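Long-range contact in PPC domain-containing protein (Pyrococcus horikoshii, PDB 2DT4), which is of unknown function but belongs to the plant- and prokaryote-conserved (PPC) domain family and assembles as a trimer: residues M5-V16 and V113-E124. Numbering follows the deposited sequence.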
ATOM      1  N   MET A   5      15.330 -10.105   8.719  1.00 11.15           N
ATOM      2  CA  MET A   5      14.578  -9.788   9.932  1.00 12.04           C
ATOM      3  C   MET A   5      15.172  -8.536  10.606  1.00 11.48           C
ATOM      4  O   MET A   5      16.407  -8.385  10.757  1.00 12.44           O
ATOM      5  CB  MET A   5      14.524 -10.981  10.897  1.00 13.34           C
ATOM      6  CG  MET A   5      13.794 -10.658  12.178  1.00 15.97           C
ATOM      7  SD  MET A   5      13.660 -11.966  13.433  1.00 22.36           S
ATOM      8  CE  MET A   5      12.993 -12.683  12.802  1.00  6.81           C
ATOM      9  N   PHE A   6      14.273  -7.641  10.996  1.00  9.62           N
ATOM     10  CA  PHE A   6      14.621  -6.355  11.582  1.00  9.65           C
ATOM     11  C   PHE A   6      13.746  -6.054  12.789  1.00 10.01           C
ATOM     12  O   PHE A   6      12.656  -6.609  12.950  1.00 10.94           O
ATOM     13  CB  PHE A   6      14.420  -5.224  10.558  1.00  9.09           C
ATOM     14  CG  PHE A   6      15.262  -5.370   9.354  1.00  9.51           C
ATOM     15  CD1 PHE A   6      16.556  -4.875   9.341  1.00 12.19           C
ATOM     16  CD2 PHE A   6      14.815  -6.091   8.261  1.00  9.27           C
ATOM     17  CE1 PHE A   6      17.356  -5.058   8.232  1.00 12.09           C
ATOM     18  CE2 PHE A   6      15.611  -6.277   7.160  1.00  7.93           C
ATOM     19  CZ  PHE A   6      16.906  -5.765   7.156  1.00 10.68           C
ATOM     20  N   SER A   7      14.225  -5.145  13.627  1.00  9.56           N
ATOM     21  CA  SER A   7      13.417  -4.621  14.700  1.00 10.29           C
ATOM     22  C   SER A   7      12.766  -3.322  14.255  1.00  9.93           C
ATOM     23  O   SER A   7      13.238  -2.618  13.334  1.00  9.97           O
ATOM     24  CB  SER A   7      14.233  -4.382  15.986  1.00 11.57           C
ATOM     25  OG  SER A   7      15.254  -3.441  15.800  1.00 16.09           O
ATOM     26  N   LEU A   8      11.684  -2.976  14.924  1.00  9.46           N
ATOM     27  CA  LEU A   8      10.947  -1.759  14.569  1.00  9.54           C
ATOM     28  C   LEU A   8      11.620  -0.577  15.262  1.00  9.92           C
ATOM     29  O   LEU A   8      11.694  -0.522  16.501  1.00 12.40           O
ATOM     30  CB  LEU A   8       9.471  -1.869  14.978  1.00 10.75           C
ATOM     31  CG  LEU A   8       8.676  -2.876  14.174  1.00 11.32           C
ATOM     32  CD1 LEU A   8       7.393  -3.300  14.960  1.00 12.92           C
ATOM     33  CD2 LEU A   8       8.308  -2.315  12.782  1.00 11.94           C
ATOM     34  N   GLY A   9      12.137   0.340  14.464  1.00  9.29           N
ATOM     35  CA  GLY A   9      12.652   1.591  14.963  1.00  8.52           C
ATOM     36  C   GLY A   9      11.604   2.661  15.061  1.00  8.10           C
ATOM     37  O   GLY A   9      10.439   2.385  15.365  1.00  8.73           O
ATOM     38  N   ARG A  10      12.027   3.889  14.792  1.00  7.43           N
ATOM     39  CA  ARG A  10      11.176   5.057  14.902  1.00  7.76           C
ATOM     40  C   ARG A  10      10.085   5.017  13.843  1.00  7.63           C
ATOM     41  O   ARG A  10      10.293   4.501  12.739  1.00  8.20           O
ATOM     42  CB  ARG A  10      12.009   6.339  14.815  1.00  7.21           C
ATOM     43  CG  ARG A  10      12.940   6.507  16.012  1.00  7.24           C
ATOM     44  CD  ARG A  10      14.000   7.540  15.810  1.00  6.18           C
ATOM     45  NE  ARG A  10      14.999   7.108  14.847  1.00  7.69           N
ATOM     46  CZ  ARG A  10      15.910   7.879  14.244  1.00  7.10           C
ATOM     47  NH1 ARG A  10      16.772   7.305  13.396  1.00  9.15           N
ATOM     48  NH2 ARG A  10      15.962   9.181  14.481  1.00  8.26           N
ATOM     49  N   THR A  11       8.941   5.559  14.215  1.00  7.96           N
ATOM     50  CA  THR A  11       7.724   5.559  13.397  1.00  7.58           C
ATOM     51  C   THR A  11       7.266   7.013  13.154  1.00  6.77           C
ATOM     52  O   THR A  11       7.270   7.832  14.072  1.00  7.61           O
ATOM     53  CB  THR A  11       6.637   4.784  14.141  1.00  7.78           C
ATOM     54  OG1 THR A  11       7.111   3.464  14.467  1.00  8.19           O
ATOM     55  CG2 THR A  11       5.406   4.619  13.267  1.00  8.73           C
ATOM     56  N   TYR A  12       6.864   7.338  11.919  1.00  7.27           N
ATOM     57  CA  TYR A  12       6.494   8.686  11.547  1.00  7.54           C
ATOM     58  C   TYR A  12       5.268   8.763  10.635  1.00  7.95           C
ATOM     59  O   TYR A  12       5.003   7.860   9.845  1.00  7.74           O
ATOM     60  CB  TYR A  12       7.643   9.385  10.810  1.00  7.79           C
ATOM     61  CG  TYR A  12       9.014   9.373  11.491  1.00  7.49           C
ATOM     62  CD1 TYR A  12       9.466  10.479  12.185  1.00  7.80           C
ATOM     63  CD2 TYR A  12       9.854   8.267  11.405  1.00  8.98           C
ATOM     64  CE1 TYR A  12      10.716  10.492  12.766  1.00  8.90           C
ATOM     65  CE2 TYR A  12      11.108   8.286  11.963  1.00  9.53           C
ATOM     66  CZ  TYR A  12      11.525   9.392  12.651  1.00  8.97           C
ATOM     67  OH  TYR A  12      12.805   9.417  13.189  1.00 10.91           O
ATOM     68  N   LEU A  13       4.533   9.859  10.756  1.00  7.99           N
ATOM     69  CA  LEU A  13       3.390  10.166   9.909  1.00  7.19           C
ATOM     70  C   LEU A  13       3.379  11.672   9.763  1.00  7.88           C
ATOM     71  O   LEU A  13       3.350  12.370  10.774  1.00  8.75           O
ATOM     72  CB  LEU A  13       2.078   9.671  10.541  1.00  8.29           C
ATOM     73  CG  LEU A  13       0.844   9.943   9.667  1.00  7.85           C
ATOM     74  CD1 LEU A  13       0.932   9.242   8.311  1.00  7.99           C
ATOM     75  CD2 LEU A  13      -0.411   9.537  10.427  1.00  9.43           C
ATOM     76  N   PHE A  14       3.441  12.158   8.525  1.00  7.58           N
ATOM     77  CA  PHE A  14       3.624  13.589   8.293  1.00  7.63           C
ATOM     78  C   PHE A  14       3.118  14.017   6.940  1.00  8.54           C
ATOM     79  O   PHE A  14       2.992  13.199   5.997  1.00  8.27           O
ATOM     80  CB  PHE A  14       5.101  14.001   8.449  1.00  7.82           C
ATOM     81  CG  PHE A  14       6.070  13.173   7.651  1.00  8.51           C
ATOM     82  CD1 PHE A  14       6.286  13.413   6.302  1.00  9.21           C
ATOM     83  CD2 PHE A  14       6.736  12.137   8.244  1.00  9.81           C
ATOM     84  CE1 PHE A  14       7.165  12.601   5.565  1.00 10.72           C
ATOM     85  CE2 PHE A  14       7.610  11.346   7.534  1.00 11.94           C
ATOM     86  CZ  PHE A  14       7.815  11.559   6.186  1.00 10.67           C
ATOM     87  N   ARG A  15       2.853  15.319   6.848  1.00  8.65           N
ATOM     88  CA  ARG A  15       2.573  15.949   5.585  1.00  8.92           C
ATOM     89  C   ARG A  15       3.791  16.661   5.057  1.00  9.33           C
ATOM     90  O   ARG A  15       4.393  17.483   5.740  1.00  8.75           O
ATOM     91  CB  ARG A  15       1.434  16.951   5.698  1.00  9.91           C
ATOM     92  CG  ARG A  15       1.166  17.606   4.379  1.00 11.20           C
ATOM     93  CD  ARG A  15      -0.181  18.234   4.273  1.00 15.92           C
ATOM     94  NE  ARG A  15      -0.283  19.413   5.103  1.00 16.40           N
ATOM     95  CZ  ARG A  15      -0.044  20.666   4.700  1.00 16.85           C
ATOM     96  NH1 ARG A  15      -0.222  21.689   5.543  1.00 14.68           N
ATOM     97  NH2 ARG A  15       0.417  20.913   3.507  1.00 20.86           N
ATOM     98  N   VAL A  16       4.127  16.334   3.818  1.00  9.04           N
ATOM     99  CA  VAL A  16       5.236  16.946   3.120  1.00  9.28           C
ATOM    100  C   VAL A  16       4.784  18.316   2.591  1.00  8.84           C
ATOM    101  O   VAL A  16       3.734  18.407   1.968  1.00  9.44           O
ATOM    102  CB  VAL A  16       5.670  16.036   1.935  1.00  8.82           C
ATOM    103  CG1 VAL A  16       6.796  16.675   1.165  1.00  9.02           C
ATOM    104  CG2 VAL A  16       6.051  14.662   2.397  1.00  9.56           C
ATOM    105  N   VAL A 113       0.038  17.732  -2.094  1.00 12.32           N
ATOM    106  CA  VAL A 113      -0.231  17.213  -0.730  1.00 11.64           C
ATOM    107  C   VAL A 113       0.395  15.828  -0.753  1.00 10.85           C
ATOM    108  O   VAL A 113       0.170  15.086  -1.677  1.00 10.33           O
ATOM    109  CB  VAL A 113      -1.712  17.085  -0.371  1.00 12.79           C
ATOM    110  CG1 VAL A 113      -1.942  16.304   0.976  1.00 11.78           C
ATOM    111  CG2 VAL A 113      -2.346  18.484  -0.313  1.00 14.62           C
ATOM    112  N   ALA A 114       1.087  15.459   0.342  1.00  9.47           N
ATOM    113  CA  ALA A 114       1.628  14.082   0.438  1.00  9.26           C
ATOM    114  C   ALA A 114       1.616  13.759   1.933  1.00  8.77           C
ATOM    115  O   ALA A 114       2.222  14.501   2.744  1.00  9.67           O
ATOM    116  CB  ALA A 114       2.990  13.841  -0.151  1.00  9.68           C
ATOM    117  N   GLU A 115       0.897  12.698   2.280  1.00  7.88           N
ATOM    118  CA  GLU A 115       0.716  12.250   3.633  1.00  7.74           C
ATOM    119  C   GLU A 115       1.429  10.913   3.660  1.00  7.43           C
ATOM    120  O   GLU A 115       0.958   9.912   3.084  1.00  7.52           O
ATOM    121  CB  GLU A 115      -0.766  12.149   4.000  1.00  8.42           C
ATOM    122  CG  GLU A 115      -1.414  13.532   4.013  1.00  8.27           C
ATOM    123  CD  GLU A 115      -2.923  13.541   4.133  1.00 10.11           C
ATOM    124  OE1 GLU A 115      -3.567  12.479   4.193  1.00  8.58           O
ATOM    125  OE2 GLU A 115      -3.505  14.650   4.138  1.00 11.52           O
ATOM    126  N   ILE A 116       2.616  10.966   4.236  1.00  7.74           N
ATOM    127  CA  ILE A 116       3.529   9.829   4.260  1.00  8.03           C
ATOM    128  C   ILE A 116       3.697   9.175   5.647  1.00  8.50           C
ATOM    129  O   ILE A 116       3.887   9.879   6.675  1.00  7.64           O
ATOM    130  CB  ILE A 116       4.915  10.358   3.782  1.00  9.21           C
ATOM    131  CG1 ILE A 116       4.861  11.037   2.391  1.00  9.78           C
ATOM    132  CG2 ILE A 116       5.946   9.250   3.820  1.00 11.00           C
ATOM    133  CD1 ILE A 116       4.222  10.259   1.264  1.00 10.01           C
ATOM    134  N   PHE A 117       3.707   7.844   5.607  1.00  8.35           N
ATOM    135  CA  PHE A 117       3.962   6.986   6.752  1.00  8.16           C
ATOM    136  C   PHE A 117       5.341   6.374   6.521  1.00  7.48           C
ATOM    137  O   PHE A 117       5.620   5.859   5.439  1.00  6.64           O
ATOM    138  CB  PHE A 117       2.934   5.863   6.908  1.00  8.52           C
ATOM    139  CG  PHE A 117       3.286   4.875   7.977  1.00  8.70           C
ATOM    140  CD1 PHE A 117       3.759   3.620   7.660  1.00 11.85           C
ATOM    141  CD2 PHE A 117       3.160   5.221   9.319  1.00  8.40           C
ATOM    142  CE1 PHE A 117       4.095   2.697   8.672  1.00 11.61           C
ATOM    143  CE2 PHE A 117       3.490   4.299  10.320  1.00  9.01           C
ATOM    144  CZ  PHE A 117       3.941   3.051   9.991  1.00 11.35           C
ATOM    145  N   LEU A 118       6.188   6.438   7.544  1.00  7.66           N
ATOM    146  CA  LEU A 118       7.550   5.932   7.437  1.00  7.64           C
ATOM    147  C   LEU A 118       7.904   5.143   8.677  1.00  7.78           C
ATOM    148  O   LEU A 118       7.739   5.643   9.795  1.00  8.84           O
ATOM    149  CB  LEU A 118       8.520   7.077   7.224  1.00  8.58           C
ATOM    150  CG  LEU A 118       9.936   6.641   6.913  1.00 10.70           C
ATOM    151  CD1 LEU A 118      10.617   7.695   6.070  1.00 13.76           C
ATOM    152  CD2 LEU A 118      10.784   6.368   8.165  1.00 12.02           C
ATOM    153  N   GLN A 119       8.347   3.895   8.496  1.00  7.30           N
ATOM    154  CA  GLN A 119       8.699   3.016   9.604  1.00  7.47           C
ATOM    155  C   GLN A 119      10.152   2.612   9.441  1.00  8.60           C
ATOM    156  O   GLN A 119      10.506   1.840   8.533  1.00  8.12           O
ATOM    157  CB  GLN A 119       7.783   1.771   9.653  1.00  7.75           C
ATOM    158  CG  GLN A 119       8.204   0.727  10.686  1.00  7.69           C
ATOM    159  CD  GLN A 119       8.142   1.316  12.095  1.00  7.78           C
ATOM    160  OE1 GLN A 119       9.191   1.466  12.773  1.00 11.37           O
ATOM    161  NE2 GLN A 119       6.961   1.689  12.518  1.00  6.06           N
ATOM    162  N   GLU A 120      10.970   3.080  10.379  1.00  8.10           N
ATOM    163  CA  GLU A 120      12.379   2.732  10.380  1.00  8.19           C
ATOM    164  C   GLU A 120      12.537   1.285  10.811  1.00  8.62           C
ATOM    165  O   GLU A 120      11.783   0.820  11.659  1.00  8.94           O
ATOM    166  CB  GLU A 120      13.125   3.639  11.376  1.00  8.22           C
ATOM    167  CG  GLU A 120      14.584   3.315  11.558  1.00  9.47           C
ATOM    168  CD  GLU A 120      15.253   4.159  12.604  1.00  9.64           C
ATOM    169  OE1 GLU A 120      16.444   4.486  12.383  1.00 10.06           O
ATOM    170  OE2 GLU A 120      14.613   4.479  13.635  1.00  9.86           O
ATOM    171  N   LEU A 121      13.507   0.595  10.212  1.00  9.30           N
ATOM    172  CA  LEU A 121      13.870  -0.778  10.573  1.00  9.43           C
ATOM    173  C   LEU A 121      15.337  -0.826  10.984  1.00 10.61           C
ATOM    174  O   LEU A 121      16.172  -0.138  10.377  1.00 12.23           O
ATOM    175  CB  LEU A 121      13.677  -1.673   9.360  1.00  9.72           C
ATOM    176  CG  LEU A 121      12.249  -1.760   8.813  1.00  8.90           C
ATOM    177  CD1 LEU A 121      12.199  -2.710   7.630  1.00 11.66           C
ATOM    178  CD2 LEU A 121      11.185  -2.139   9.872  1.00 10.76           C
ATOM    179  N   LYS A 122      15.630  -1.601  12.041  1.00 10.49           N
ATOM    180  CA  LYS A 122      16.963  -1.683  12.627  1.00 10.75           C
ATOM    181  C   LYS A 122      17.427  -3.128  12.564  1.00 11.47           C
ATOM    182  O   LYS A 122      16.692  -4.056  12.860  1.00 11.86           O
ATOM    183  CB  LYS A 122      16.954  -1.245  14.096  1.00 11.12           C
ATOM    184  CG  LYS A 122      16.363   0.122  14.413  1.00 16.14           C
ATOM    185  CD  LYS A 122      17.286   1.197  14.021  1.00 17.30           C
ATOM    186  CE  LYS A 122      17.119   2.410  14.932  1.00 21.05           C
ATOM    187  NZ  LYS A 122      17.969   3.551  14.614  1.00 21.09           N
ATOM    188  N   GLY A 123      18.665  -3.322  12.173  1.00 11.93           N
ATOM    189  CA  GLY A 123      19.206  -4.664  12.119  1.00 12.67           C
ATOM    190  C   GLY A 123      20.383  -4.770  11.199  1.00 12.55           C
ATOM    191  O   GLY A 123      21.221  -3.874  11.081  1.00 13.79           O
ATOM    192  N   GLU A 124      20.441  -5.909  10.550  1.00 12.34           N
ATOM    193  CA  GLU A 124      21.521  -6.252   9.669  1.00 12.78           C
ATOM    194  C   GLU A 124      21.559  -5.339   8.469  1.00 13.16           C
ATOM    195  O   GLU A 124      20.588  -4.652   8.151  1.00 12.25           O
ATOM    196  CB  GLU A 124      21.337  -7.699   9.211  1.00 13.47           C
ATOM    197  CG  GLU A 124      20.205  -7.875   8.192  1.00 13.38           C
ATOM    198  CD  GLU A 124      19.820  -9.312   7.946  1.00 12.67           C
ATOM    199  OE1 GLU A 124      19.419  -9.619   6.796  1.00 12.64           O
ATOM    200  OE2 GLU A 124      19.869 -10.119   8.914  1.00 13.13           O
TER
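Strands 5-16 and 114-123 run antiparallel, their backbones paired from S7 with K122 to R15 with E115. A beta bulge at G9 and R10 shifts the register by one residue. There G9 N bonds to E120 O, and E120 N to R10 O. E120 OE2 closes the bulge: it takes R10 N at 2.9 Å on its anti lone pair, and R10 NE at 2.9 Å on the syn side but out of the carboxylate plane. R10 grips the carboxylate side-on, its NH1 meeting E120 OE1 at 3.0 Å. The guanidinium and carboxylate planes are 47° apart. K122 NZ reaches the same OE1 from the opposite face, at 2.9 Å. Four bonds thus fix the carboxylate, and its charge probably offsets the two nearby cations. R10 NH2 also bonds to E33 O.

Beyond the bulge, F14 has CG between its backbone N and carbonyl carbon (chi1 52°). This lays the ring over I116, with I116 O 3.9 Å above its centre and F14 CE1 3.6 Å from I116 CB. Y12 and L118 lie side by side, and V16 touches A114 and I116. Helix 22-33 covers this face through L22, Y25 and F29. On the other face, T11 CG2 packs 3.5 Å from F117 CE2. In this PPC-domain sheet, 114-123 joins 38-46 of its own chain, while 5-16 continues the sheet into both neighbouring subunits, T11 and Y12 pairing with the second and M5 and F6 with the third.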